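Local coordinates for protein probable enoyl-CoA hydratase/isomerase (Mycobacterium abscessus, PDB 3SWX) that probably acts on enoyl-CoA thioesters as a hydratase or isomerase of the crotonase-like family, at residues Ala57-Ala68 with Pro104-Thr115; Leu122-Glu131 with Ile183-His193. All coordinates share one frame; numbering follows the deposited sequence.

Contact 1. Residues Ala57-Ala68 with Pro104-Thr115; sequences AVLYGEGPLFTA and PLLVAVHGKVLT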
loop_
_atom_site.group_PDB
_atom_site.type_symbol
_atom_site.label_atom_id
_atom_site.label_comp_id
_atom_site.label_asym_id
_atom_site.label_seq_id
_atom_site.Cartn_x
_atom_site.Cartn_y
_atom_site.Cartn_z
ATOM N N ALA B 57 12.006 19.358 -9.250
ATOM C CA ALA B 57 11.992 19.255 -10.696
ATOM C C ALA B 57 10.616 18.761 -11.180
ATOM O O ALA B 57 10.010 17.877 -10.565
ATOM C CB ALA B 57 13.118 18.332 -11.212
ATOM N N VAL B 58 10.181 19.317 -12.311
ATOM C CA VAL B 58 8.902 19.007 -12.946
ATOM C C VAL B 58 9.196 18.436 -14.323
ATOM O O VAL B 58 9.949 19.030 -15.077
ATOM C CB VAL B 58 8.044 20.266 -13.076
ATOM C CG1 VAL B 58 6.828 20.015 -13.941
ATOM C CG2 VAL B 58 7.603 20.729 -11.704
ATOM N N LEU B 59 8.621 17.269 -14.628
ATOM C CA LEU B 59 8.796 16.604 -15.906
ATOM C C LEU B 59 7.422 16.436 -16.558
ATOM O O LEU B 59 6.478 15.954 -15.921
ATOM C CB LEU B 59 9.458 15.234 -15.713
ATOM C CG LEU B 59 9.621 14.345 -16.958
ATOM C CD1 LEU B 59 10.491 15.013 -18.020
ATOM C CD2 LEU B 59 10.232 13.006 -16.529
ATOM N N TYR B 60 7.318 16.891 -17.808
ATOM C CA TYR B 60 6.076 16.846 -18.588
ATOM C C TYR B 60 6.496 16.549 -20.026
ATOM O O TYR B 60 7.693 16.397 -20.310
ATOM C CB TYR B 60 5.312 18.179 -18.493
ATOM C CG TYR B 60 5.985 19.277 -19.266
ATOM C CD1 TYR B 60 7.136 19.893 -18.772
ATOM C CD2 TYR B 60 5.495 19.682 -20.515
ATOM C CE1 TYR B 60 7.773 20.864 -19.490
ATOM C CE2 TYR B 60 6.119 20.657 -21.230
ATOM C CZ TYR B 60 7.261 21.251 -20.715
ATOM O OH TYR B 60 7.905 22.228 -21.431
ATOM N N GLY B 61 5.522 16.442 -20.920
ATOM C CA GLY B 61 5.796 16.249 -22.343
ATOM C C GLY B 61 5.207 17.363 -23.198
ATOM O O GLY B 61 4.094 17.775 -22.949
ATOM N N GLU B 62 5.954 17.845 -24.201
ATOM C CA GLU B 62 5.421 18.814 -25.188
ATOM C C GLU B 62 4.506 18.108 -26.187
ATOM O O GLU B 62 4.632 16.906 -26.406
ATOM C CB GLU B 62 6.561 19.514 -25.946
ATOM C CG GLU B 62 7.386 20.536 -25.106
ATOM C CD GLU B 62 6.673 21.879 -24.944
ATOM O OE1 GLU B 62 5.988 22.295 -25.901
ATOM O OE2 GLU B 62 6.788 22.517 -23.869
ATOM N N GLY B 63 3.577 18.851 -26.779
ATOM C CA GLY B 63 2.690 18.317 -27.799
ATOM C C GLY B 63 1.482 17.533 -27.290
ATOM O O GLY B 63 1.063 17.685 -26.133
ATOM N N PRO B 64 0.914 16.679 -28.150
ATOM C CA PRO B 64 -0.392 16.079 -27.846
ATOM C C PRO B 64 -0.452 15.123 -26.634
ATOM O O PRO B 64 -1.505 15.034 -25.997
ATOM C CB PRO B 64 -0.776 15.343 -29.139
ATOM C CG PRO B 64 0.325 15.568 -30.107
ATOM C CD PRO B 64 1.300 16.525 -29.561
ATOM N N LEU B 65 0.641 14.438 -26.309
ATOM C CA LEU B 65 0.619 13.502 -25.196
ATOM C C LEU B 65 1.974 13.348 -24.504
ATOM O O LEU B 65 3.006 13.788 -25.015
ATOM C CB LEU B 65 0.089 12.156 -25.674
ATOM C CG LEU B 65 0.860 11.507 -26.820
ATOM C CD1 LEU B 65 2.014 10.662 -26.291
ATOM C CD2 LEU B 65 -0.094 10.649 -27.665
ATOM N N PHE B 66 1.958 12.734 -23.324
ATOM C CA PHE B 66 3.142 12.667 -22.487
ATOM C C PHE B 66 4.240 11.822 -23.142
ATOM O O PHE B 66 5.350 12.320 -23.357
ATOM C CB PHE B 66 2.771 12.151 -21.091
ATOM C CG PHE B 66 3.939 11.992 -20.173
ATOM C CD1 PHE B 66 4.719 13.078 -19.838
ATOM C CD2 PHE B 66 4.255 10.747 -19.634
ATOM C CE1 PHE B 66 5.820 12.931 -18.980
ATOM C CE2 PHE B 66 5.328 10.593 -18.771
ATOM C CZ PHE B 66 6.121 11.674 -18.452
ATOM N N THR B 67 3.937 10.560 -23.447
ATOM C CA THR B 67 4.861 9.705 -24.194
ATOM C C THR B 67 4.174 8.475 -24.761
ATOM O O THR B 67 3.325 7.866 -24.118
ATOM C CB THR B 67 6.106 9.231 -23.374
ATOM O OG1 THR B 67 6.924 8.387 -24.200
ATOM C CG2 THR B 67 5.700 8.463 -22.109
ATOM N N ALA B 68 4.551 8.121 -25.979
ATOM C CA ALA B 68 4.068 6.894 -26.613
ATOM C C ALA B 68 4.912 5.670 -26.197
ATOM O O ALA B 68 4.650 4.564 -26.654
ATOM C CB ALA B 68 4.075 7.065 -28.116
ATOM N N PRO B 104 13.224 16.087 -4.976
ATOM C CA PRO B 104 11.902 15.741 -5.499
ATOM C C PRO B 104 11.773 15.810 -7.013
ATOM O O PRO B 104 12.396 16.655 -7.652
ATOM C CB PRO B 104 10.983 16.750 -4.810
ATOM C CG PRO B 104 11.707 17.136 -3.572
ATOM C CD PRO B 104 13.140 17.181 -3.993
ATOM N N LEU B 105 11.010 14.874 -7.567
ATOM C CA LEU B 105 10.605 14.880 -8.965
ATOM C C LEU B 105 9.073 14.821 -9.054
ATOM O O LEU B 105 8.426 13.976 -8.445
ATOM C CB LEU B 105 11.219 13.712 -9.718
ATOM C CG LEU B 105 10.886 13.613 -11.215
ATOM C CD1 LEU B 105 11.425 14.780 -12.077
ATOM C CD2 LEU B 105 11.358 12.252 -11.808
ATOM N N LEU B 106 8.491 15.749 -9.798
ATOM C CA LEU B 106 7.069 15.723 -10.039
ATOM C C LEU B 106 6.868 15.426 -11.514
ATOM O O LEU B 106 7.647 15.876 -12.354
ATOM C CB LEU B 106 6.425 17.067 -9.666
ATOM C CG LEU B 106 6.580 17.525 -8.208
ATOM C CD1 LEU B 106 7.927 18.253 -7.993
ATOM C CD2 LEU B 106 5.420 18.408 -7.799
ATOM N N VAL B 107 5.833 14.661 -11.834
ATOM C CA VAL B 107 5.521 14.369 -13.234
ATOM C C VAL B 107 4.104 14.815 -13.570
ATOM O O VAL B 107 3.157 14.483 -12.865
ATOM C CB VAL B 107 5.739 12.874 -13.576
ATOM C CG1 VAL B 107 5.085 12.514 -14.906
ATOM C CG2 VAL B 107 7.244 12.557 -13.616
ATOM N N ALA B 108 3.986 15.599 -14.640
ATOM C CA ALA B 108 2.710 16.127 -15.109
ATOM C C ALA B 108 2.367 15.430 -16.420
ATOM O O ALA B 108 3.136 15.514 -17.370
ATOM C CB ALA B 108 2.803 17.651 -15.334
ATOM N N VAL B 109 1.207 14.764 -16.466
ATOM C CA VAL B 109 0.818 13.957 -17.613
ATOM C C VAL B 109 -0.501 14.425 -18.240
ATOM O O VAL B 109 -1.361 14.995 -17.582
ATOM C CB VAL B 109 0.735 12.406 -17.285
ATOM C CG1 VAL B 109 2.068 11.877 -16.689
ATOM C CG2 VAL B 109 -0.459 12.056 -16.370
ATOM N N HIS B 110 -0.630 14.156 -19.534
ATOM C CA HIS B 110 -1.834 14.437 -20.306
ATOM C C HIS B 110 -1.833 13.512 -21.520
ATOM O O HIS B 110 -0.786 13.032 -21.924
ATOM C CB HIS B 110 -1.827 15.887 -20.777
ATOM C CG HIS B 110 -0.860 16.156 -21.892
ATOM N ND1 HIS B 110 0.509 16.094 -21.725
ATOM C CD2 HIS B 110 -1.067 16.481 -23.193
ATOM C CE1 HIS B 110 1.101 16.370 -22.872
ATOM N NE2 HIS B 110 0.168 16.615 -23.776
ATOM N N GLY B 111 -3.006 13.280 -22.100
ATOM C CA GLY B 111 -3.140 12.371 -23.250
ATOM C C GLY B 111 -2.723 10.952 -22.895
ATOM O O GLY B 111 -2.808 10.543 -21.735
ATOM N N LYS B 112 -2.251 10.204 -23.882
ATOM C CA LYS B 112 -1.771 8.834 -23.634
ATOM C C LYS B 112 -0.468 8.762 -22.859
ATOM O O LYS B 112 0.537 9.449 -23.175
ATOM C CB LYS B 112 -1.620 8.063 -24.941
ATOM C CG LYS B 112 -2.962 7.841 -25.614
ATOM C CD LYS B 112 -2.836 6.941 -26.836
ATOM C CE LYS B 112 -4.195 6.648 -27.450
ATOM N NZ LYS B 112 -4.046 5.549 -28.439
ATOM N N VAL B 113 -0.493 7.924 -21.837
ATOM C CA VAL B 113 0.663 7.615 -21.051
ATOM C C VAL B 113 0.846 6.099 -21.235
ATOM O O VAL B 113 0.136 5.281 -20.593
ATOM C CB VAL B 113 0.438 7.996 -19.573
ATOM C CG1 VAL B 113 1.669 7.646 -18.726
ATOM C CG2 VAL B 113 0.106 9.493 -19.442
ATOM N N LEU B 114 1.744 5.708 -22.143
ATOM C CA LEU B 114 1.929 4.297 -22.426
ATOM C C LEU B 114 3.203 3.769 -21.808
ATOM O O LEU B 114 4.188 4.486 -21.728
ATOM C CB LEU B 114 1.971 4.033 -23.932
ATOM C CG LEU B 114 0.843 4.636 -24.775
ATOM C CD1 LEU B 114 1.129 4.427 -26.285
ATOM C CD2 LEU B 114 -0.483 4.056 -24.357
ATOM N N THR B 115 3.157 2.492 -21.419
ATOM C CA THR B 115 4.318 1.698 -21.062
ATOM C C THR B 115 5.291 2.448 -20.125
ATOM O O THR B 115 4.989 2.672 -18.946
ATOM C CB THR B 115 5.021 1.155 -22.360
ATOM O OG1 THR B 115 5.457 2.248 -23.172
ATOM C CG2 THR B 115 4.074 0.280 -23.184
HETATM O O HOH W 1 2.815 16.124 -20.035
#
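With CG of His110 set between its backbone N and carbonyl carbon (chi1 74°), the imidazole turns into the loop 62-65; with CG of Phe66 anti to its N (chi1 178°), the phenyl ring reaches back to strand 105-109. NE2 of His110 donates to Gly63 O (2.7 Å) near the imidazole plane, while CA of Leu65 sits over one face. A water in the same plane meets ND1, accepts from Gly61 N and donates to Ala108 O where the strands part. Val109 CG1 rests on one face of the Phe66 ring, 4.0 Å from its centroid, a CH-pi contact, and Val107 CG1 meets CZ at 3.8 Å. Phe66 N bonds to His110 O (3.1 Å). Before the loop, strands 57-61 and 105-109 of the crotonase core sheet run parallel, Leu106 N bonding to Ala57 O and Ala108 N to Leu59 O; beyond it, Leu114 N reaches Thr67 O only weakly, and both segments probably end just short of the oxyanion-hole amides, as in crotonase relatives. Both imidazole nitrogens are engaged, which should hold the ring's rotation; with the water and the Phe66 N bond, the ring ties the loop to the end of strand 105-109.

Contact 2. Residues Leu122-Glu131 with Ile183-His193; sequences LAADIVIADE and IVQEIVPVGEH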
loop_
_atom_site.group_PDB
_atom_site.type_symbol
_atom_site.label_atom_id
_atom_site.label_comp_id
_atom_site.label_asym_id
_atom_site.label_seq_id
_atom_site.Cartn_x
_atom_site.Cartn_y
_atom_site.Cartn_z
ATOM N N LEU B 122 5.454 6.510 -11.901
ATOM C CA LEU B 122 5.682 5.724 -10.692
ATOM C C LEU B 122 7.058 5.968 -10.055
ATOM O O LEU B 122 7.224 5.740 -8.855
ATOM C CB LEU B 122 5.484 4.215 -10.956
ATOM C CG LEU B 122 4.048 3.692 -11.185
ATOM C CD1 LEU B 122 4.105 2.243 -11.722
ATOM C CD2 LEU B 122 3.209 3.757 -9.917
ATOM N N ALA B 123 8.045 6.380 -10.838
ATOM C CA ALA B 123 9.386 6.654 -10.308
ATOM C C ALA B 123 9.463 8.004 -9.560
ATOM O O ALA B 123 10.317 8.177 -8.705
ATOM C CB ALA B 123 10.423 6.609 -11.431
ATOM N N ALA B 124 8.552 8.930 -9.881
ATOM C CA ALA B 124 8.521 10.261 -9.320
ATOM C C ALA B 124 7.869 10.271 -7.952
ATOM O O ALA B 124 7.427 9.236 -7.441
ATOM C CB ALA B 124 7.763 11.222 -10.259
ATOM N N ASP B 125 7.821 11.461 -7.363
ATOM C CA ASP B 125 7.274 11.624 -6.025
ATOM C C ASP B 125 5.848 12.127 -6.029
ATOM O O ASP B 125 5.098 11.828 -5.115
ATOM C CB ASP B 125 8.179 12.543 -5.201
ATOM C CG ASP B 125 9.587 12.053 -5.183
ATOM O OD1 ASP B 125 9.784 10.890 -4.742
ATOM O OD2 ASP B 125 10.475 12.785 -5.673
ATOM N N ILE B 126 5.469 12.876 -7.058
ATOM C CA ILE B 126 4.112 13.446 -7.143
ATOM C C ILE B 126 3.708 13.487 -8.601
ATOM O O ILE B 126 4.502 13.903 -9.469
ATOM C CB ILE B 126 4.001 14.898 -6.530
ATOM C CG1 ILE B 126 4.392 14.938 -5.041
ATOM C CG2 ILE B 126 2.548 15.448 -6.654
ATOM C CD1 ILE B 126 4.797 16.310 -4.581
ATOM N N VAL B 127 2.482 13.044 -8.883
ATOM C CA VAL B 127 2.010 12.931 -10.258
ATOM C C VAL B 127 0.727 13.731 -10.384
ATOM O O VAL B 127 -0.219 13.541 -9.599
ATOM C CB VAL B 127 1.776 11.456 -10.696
ATOM C CG1 VAL B 127 1.206 11.371 -12.133
ATOM C CG2 VAL B 127 3.068 10.635 -10.593
ATOM N N ILE B 128 0.709 14.626 -11.367
ATOM C CA ILE B 128 -0.458 15.429 -11.665
ATOM C C ILE B 128 -0.904 15.094 -13.076
ATOM O O ILE B 128 -0.078 15.109 -14.005
ATOM C CB ILE B 128 -0.139 16.931 -11.621
ATOM C CG1 ILE B 128 0.516 17.310 -10.290
ATOM C CG2 ILE B 128 -1.416 17.747 -11.914
ATOM C CD1 ILE B 128 -0.372 17.093 -9.054
ATOM N N ALA B 129 -2.206 14.830 -13.228
ATOM C CA ALA B 129 -2.810 14.572 -14.531
ATOM C C ALA B 129 -3.830 15.648 -14.926
ATOM O O ALA B 129 -4.565 16.158 -14.068
ATOM C CB ALA B 129 -3.477 13.187 -14.517
ATOM N N ASP B 130 -3.887 16.016 -16.212
ATOM C CA ASP B 130 -5.044 16.754 -16.683
ATOM C C ASP B 130 -6.152 15.738 -16.991
ATOM O O ASP B 130 -5.894 14.532 -17.071
ATOM C CB ASP B 130 -4.725 17.773 -17.825
ATOM C CG ASP B 130 -4.819 17.191 -19.234
ATOM O OD1 ASP B 130 -4.886 15.954 -19.413
ATOM O OD2 ASP B 130 -4.818 18.008 -20.182
ATOM N N GLU B 131 -7.380 16.229 -17.153
ATOM C CA GLU B 131 -8.549 15.350 -17.322
ATOM C C GLU B 131 -8.509 14.422 -18.550
ATOM O O GLU B 131 -9.258 13.438 -18.610
ATOM C CB GLU B 131 -9.851 16.169 -17.277
ATOM C CG GLU B 131 -9.906 17.342 -18.244
ATOM C CD GLU B 131 -11.107 18.266 -18.006
ATOM O OE1 GLU B 131 -12.159 17.766 -17.528
ATOM O OE2 GLU B 131 -10.987 19.484 -18.312
ATOM N N ILE B 183 -1.910 6.236 -8.244
ATOM C CA ILE B 183 -0.813 6.637 -9.146
ATOM C C ILE B 183 -0.814 8.150 -9.400
ATOM O O ILE B 183 0.233 8.769 -9.526
ATOM C CB ILE B 183 -0.945 6.023 -10.573
ATOM C CG1 ILE B 183 -0.824 4.525 -10.588
ATOM C CG2 ILE B 183 0.163 6.555 -11.498
ATOM C CD1 ILE B 183 -0.996 3.997 -12.083
ATOM N N VAL B 184 -2.001 8.727 -9.529
ATOM C CA VAL B 184 -2.154 10.148 -9.813
ATOM C C VAL B 184 -2.672 10.852 -8.564
ATOM O O VAL B 184 -3.685 10.435 -8.008
ATOM C CB VAL B 184 -3.169 10.351 -10.956
ATOM C CG1 VAL B 184 -3.645 11.831 -11.021
ATOM C CG2 VAL B 184 -2.559 9.914 -12.273
ATOM N N GLN B 185 -2.003 11.919 -8.138
ATOM C CA GLN B 185 -2.367 12.603 -6.888
ATOM C C GLN B 185 -3.478 13.610 -7.093
ATOM O O GLN B 185 -4.237 13.898 -6.183
ATOM C CB GLN B 185 -1.169 13.312 -6.253
ATOM C CG GLN B 185 -0.280 12.396 -5.435
ATOM C CD GLN B 185 0.218 11.211 -6.231
ATOM O OE1 GLN B 185 1.133 11.337 -7.057
ATOM N NE2 GLN B 185 -0.380 10.043 -5.987
ATOM N N GLU B 186 -3.580 14.154 -8.292
ATOM C CA GLU B 186 -4.579 15.170 -8.544
ATOM C C GLU B 186 -4.852 15.248 -10.037
ATOM O O GLU B 186 -3.932 15.127 -10.861
ATOM C CB GLU B 186 -4.109 16.521 -7.988
ATOM C CG GLU B 186 -5.161 17.610 -8.097
ATOM C CD GLU B 186 -4.699 18.972 -7.582
ATOM O OE1 GLU B 186 -3.589 19.077 -6.970
ATOM O OE2 GLU B 186 -5.474 19.940 -7.811
ATOM N N ILE B 187 -6.137 15.402 -10.358
ATOM C CA ILE B 187 -6.594 15.616 -11.702
ATOM C C ILE B 187 -7.078 17.065 -11.838
ATOM O O ILE B 187 -7.897 17.534 -11.044
ATOM C CB ILE B 187 -7.768 14.700 -12.060
ATOM C CG1 ILE B 187 -7.435 13.220 -11.820
ATOM C CG2 ILE B 187 -8.194 14.924 -13.534
ATOM C CD1 ILE B 187 -8.679 12.349 -11.849
ATOM N N VAL B 188 -6.585 17.742 -12.873
ATOM C CA VAL B 188 -6.902 19.145 -13.123
ATOM C C VAL B 188 -7.467 19.328 -14.535
ATOM O O VAL B 188 -7.396 18.402 -15.360
ATOM C CB VAL B 188 -5.644 20.008 -12.963
ATOM C CG1 VAL B 188 -5.111 19.907 -11.518
ATOM C CG2 VAL B 188 -4.565 19.604 -13.987
ATOM N N PRO B 189 -8.044 20.517 -14.817
ATOM C CA PRO B 189 -8.620 20.755 -16.143
ATOM C C PRO B 189 -7.604 20.693 -17.277
ATOM O O PRO B 189 -6.398 20.856 -17.051
ATOM C CB PRO B 189 -9.220 22.164 -16.018
ATOM C CG PRO B 189 -9.585 22.265 -14.547
ATOM C CD PRO B 189 -8.406 21.589 -13.870
ATOM N N VAL B 190 -8.112 20.453 -18.489
ATOM C CA VAL B 190 -7.294 20.281 -19.686
ATOM C C VAL B 190 -6.187 21.336 -19.772
ATOM O O VAL B 190 -6.444 22.512 -19.637
ATOM C CB VAL B 190 -8.175 20.271 -20.989
ATOM C CG1 VAL B 190 -9.243 21.315 -20.911
ATOM C CG2 VAL B 190 -7.318 20.471 -22.243
ATOM N N GLY B 191 -4.942 20.896 -19.942
ATOM C CA GLY B 191 -3.801 21.812 -20.118
ATOM C C GLY B 191 -3.181 22.421 -18.863
ATOM O O GLY B 191 -2.171 23.099 -18.972
ATOM N N GLU B 192 -3.740 22.159 -17.676
ATOM C CA GLU B 192 -3.259 22.786 -16.423
ATOM C C GLU B 192 -2.287 21.944 -15.610
ATOM O O GLU B 192 -1.895 22.339 -14.512
ATOM C CB GLU B 192 -4.415 23.046 -15.478
ATOM C CG GLU B 192 -5.618 23.578 -16.098
ATOM C CD GLU B 192 -5.796 24.976 -15.795
ATOM O OE1 GLU B 192 -6.814 25.261 -15.117
ATOM O OE2 GLU B 192 -4.904 25.768 -16.211
ATOM N N HIS B 193 -1.973 20.761 -16.111
ATOM C CA HIS B 193 -1.140 19.798 -15.390
ATOM C C HIS B 193 0.264 20.324 -15.102
ATOM O O HIS B 193 0.764 20.156 -14.003
ATOM C CB HIS B 193 -1.065 18.468 -16.148
ATOM C CG HIS B 193 -0.695 18.601 -17.592
ATOM N ND1 HIS B 193 -1.462 19.302 -18.499
ATOM C CD2 HIS B 193 0.353 18.107 -18.291
ATOM C CE1 HIS B 193 -0.898 19.239 -19.692
ATOM N NE2 HIS B 193 0.213 18.529 -19.589
#
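Backbone hydrogen bonds join Ala129 to both sides of Ile187: Ala129 N donates to Glu186 O (2.9 Å) and Ala129 O accepts from Val188 N (2.8 Å), the parallel pattern of strands 126-130 and 186-188. Glu131 N continues it to Val188 O, though that bond is bent and weak.

Side-chain acceptors bind backbone amides at both ends. Gln185 bends at chi2 (56°), bringing OE1 back to Val127 N (2.8 Å), and that N lies in the plane of the Gln185 side-chain carbonyl; Gln185 N meets Val127 O at 2.8 Å, so one residue grips both polar backbone atoms of Val127. Gln185 NE2 bonds to Asn162 of the second subunit. At the other end two carboxylates hold the type II turn 189-192. Asp130 OD2 takes Gly191 N on its anti lone pair (2.9 Å, N-H...O 167°), while OD1 bonds to Thr132. Glu131 OE2 is met by Val190 N at 3.0 Å, also on the anti side but 18° out of the carboxylate plane.

Apolar contacts fill in between. Ala129 CB touches Val184 CG1 at 3.8 Å, Val184 CG2 meets Val127 CG1, and on the face of Ile128 its CD1 lies along Glu186 CB. His193 ND1 lies 3.7 Å from Asp130 CB and is buried without a hydrogen-bond partner.

Two neighbouring amides of the turn each have an acidic acceptor, which probably steadies the turn that leads into helix 193-205, while Gln185 couples this last strand pairing of the core sheet to the subunit interface.

In the fold
Contacts 1 and 2 build adjoining parts of one sheet: strand 105-109 of contact 1 lies next to strand 126-130 of contact 2, and Val109 N probably bonds to Ile128 O across the seam. Contact 1 is the more buried and lies in the interior of the sheet, with strand 19-24 beyond strand 57-61. Contact 2 ends on the outermost strand of this chain and is only partly buried. Aromatic packing and a water mark the loop end of contact 1, whereas carboxylate-to-amide bonds hold the exposed turn of contact 2. The two also meet through the rings of His110 and His193, and helix 193-205 packs against both.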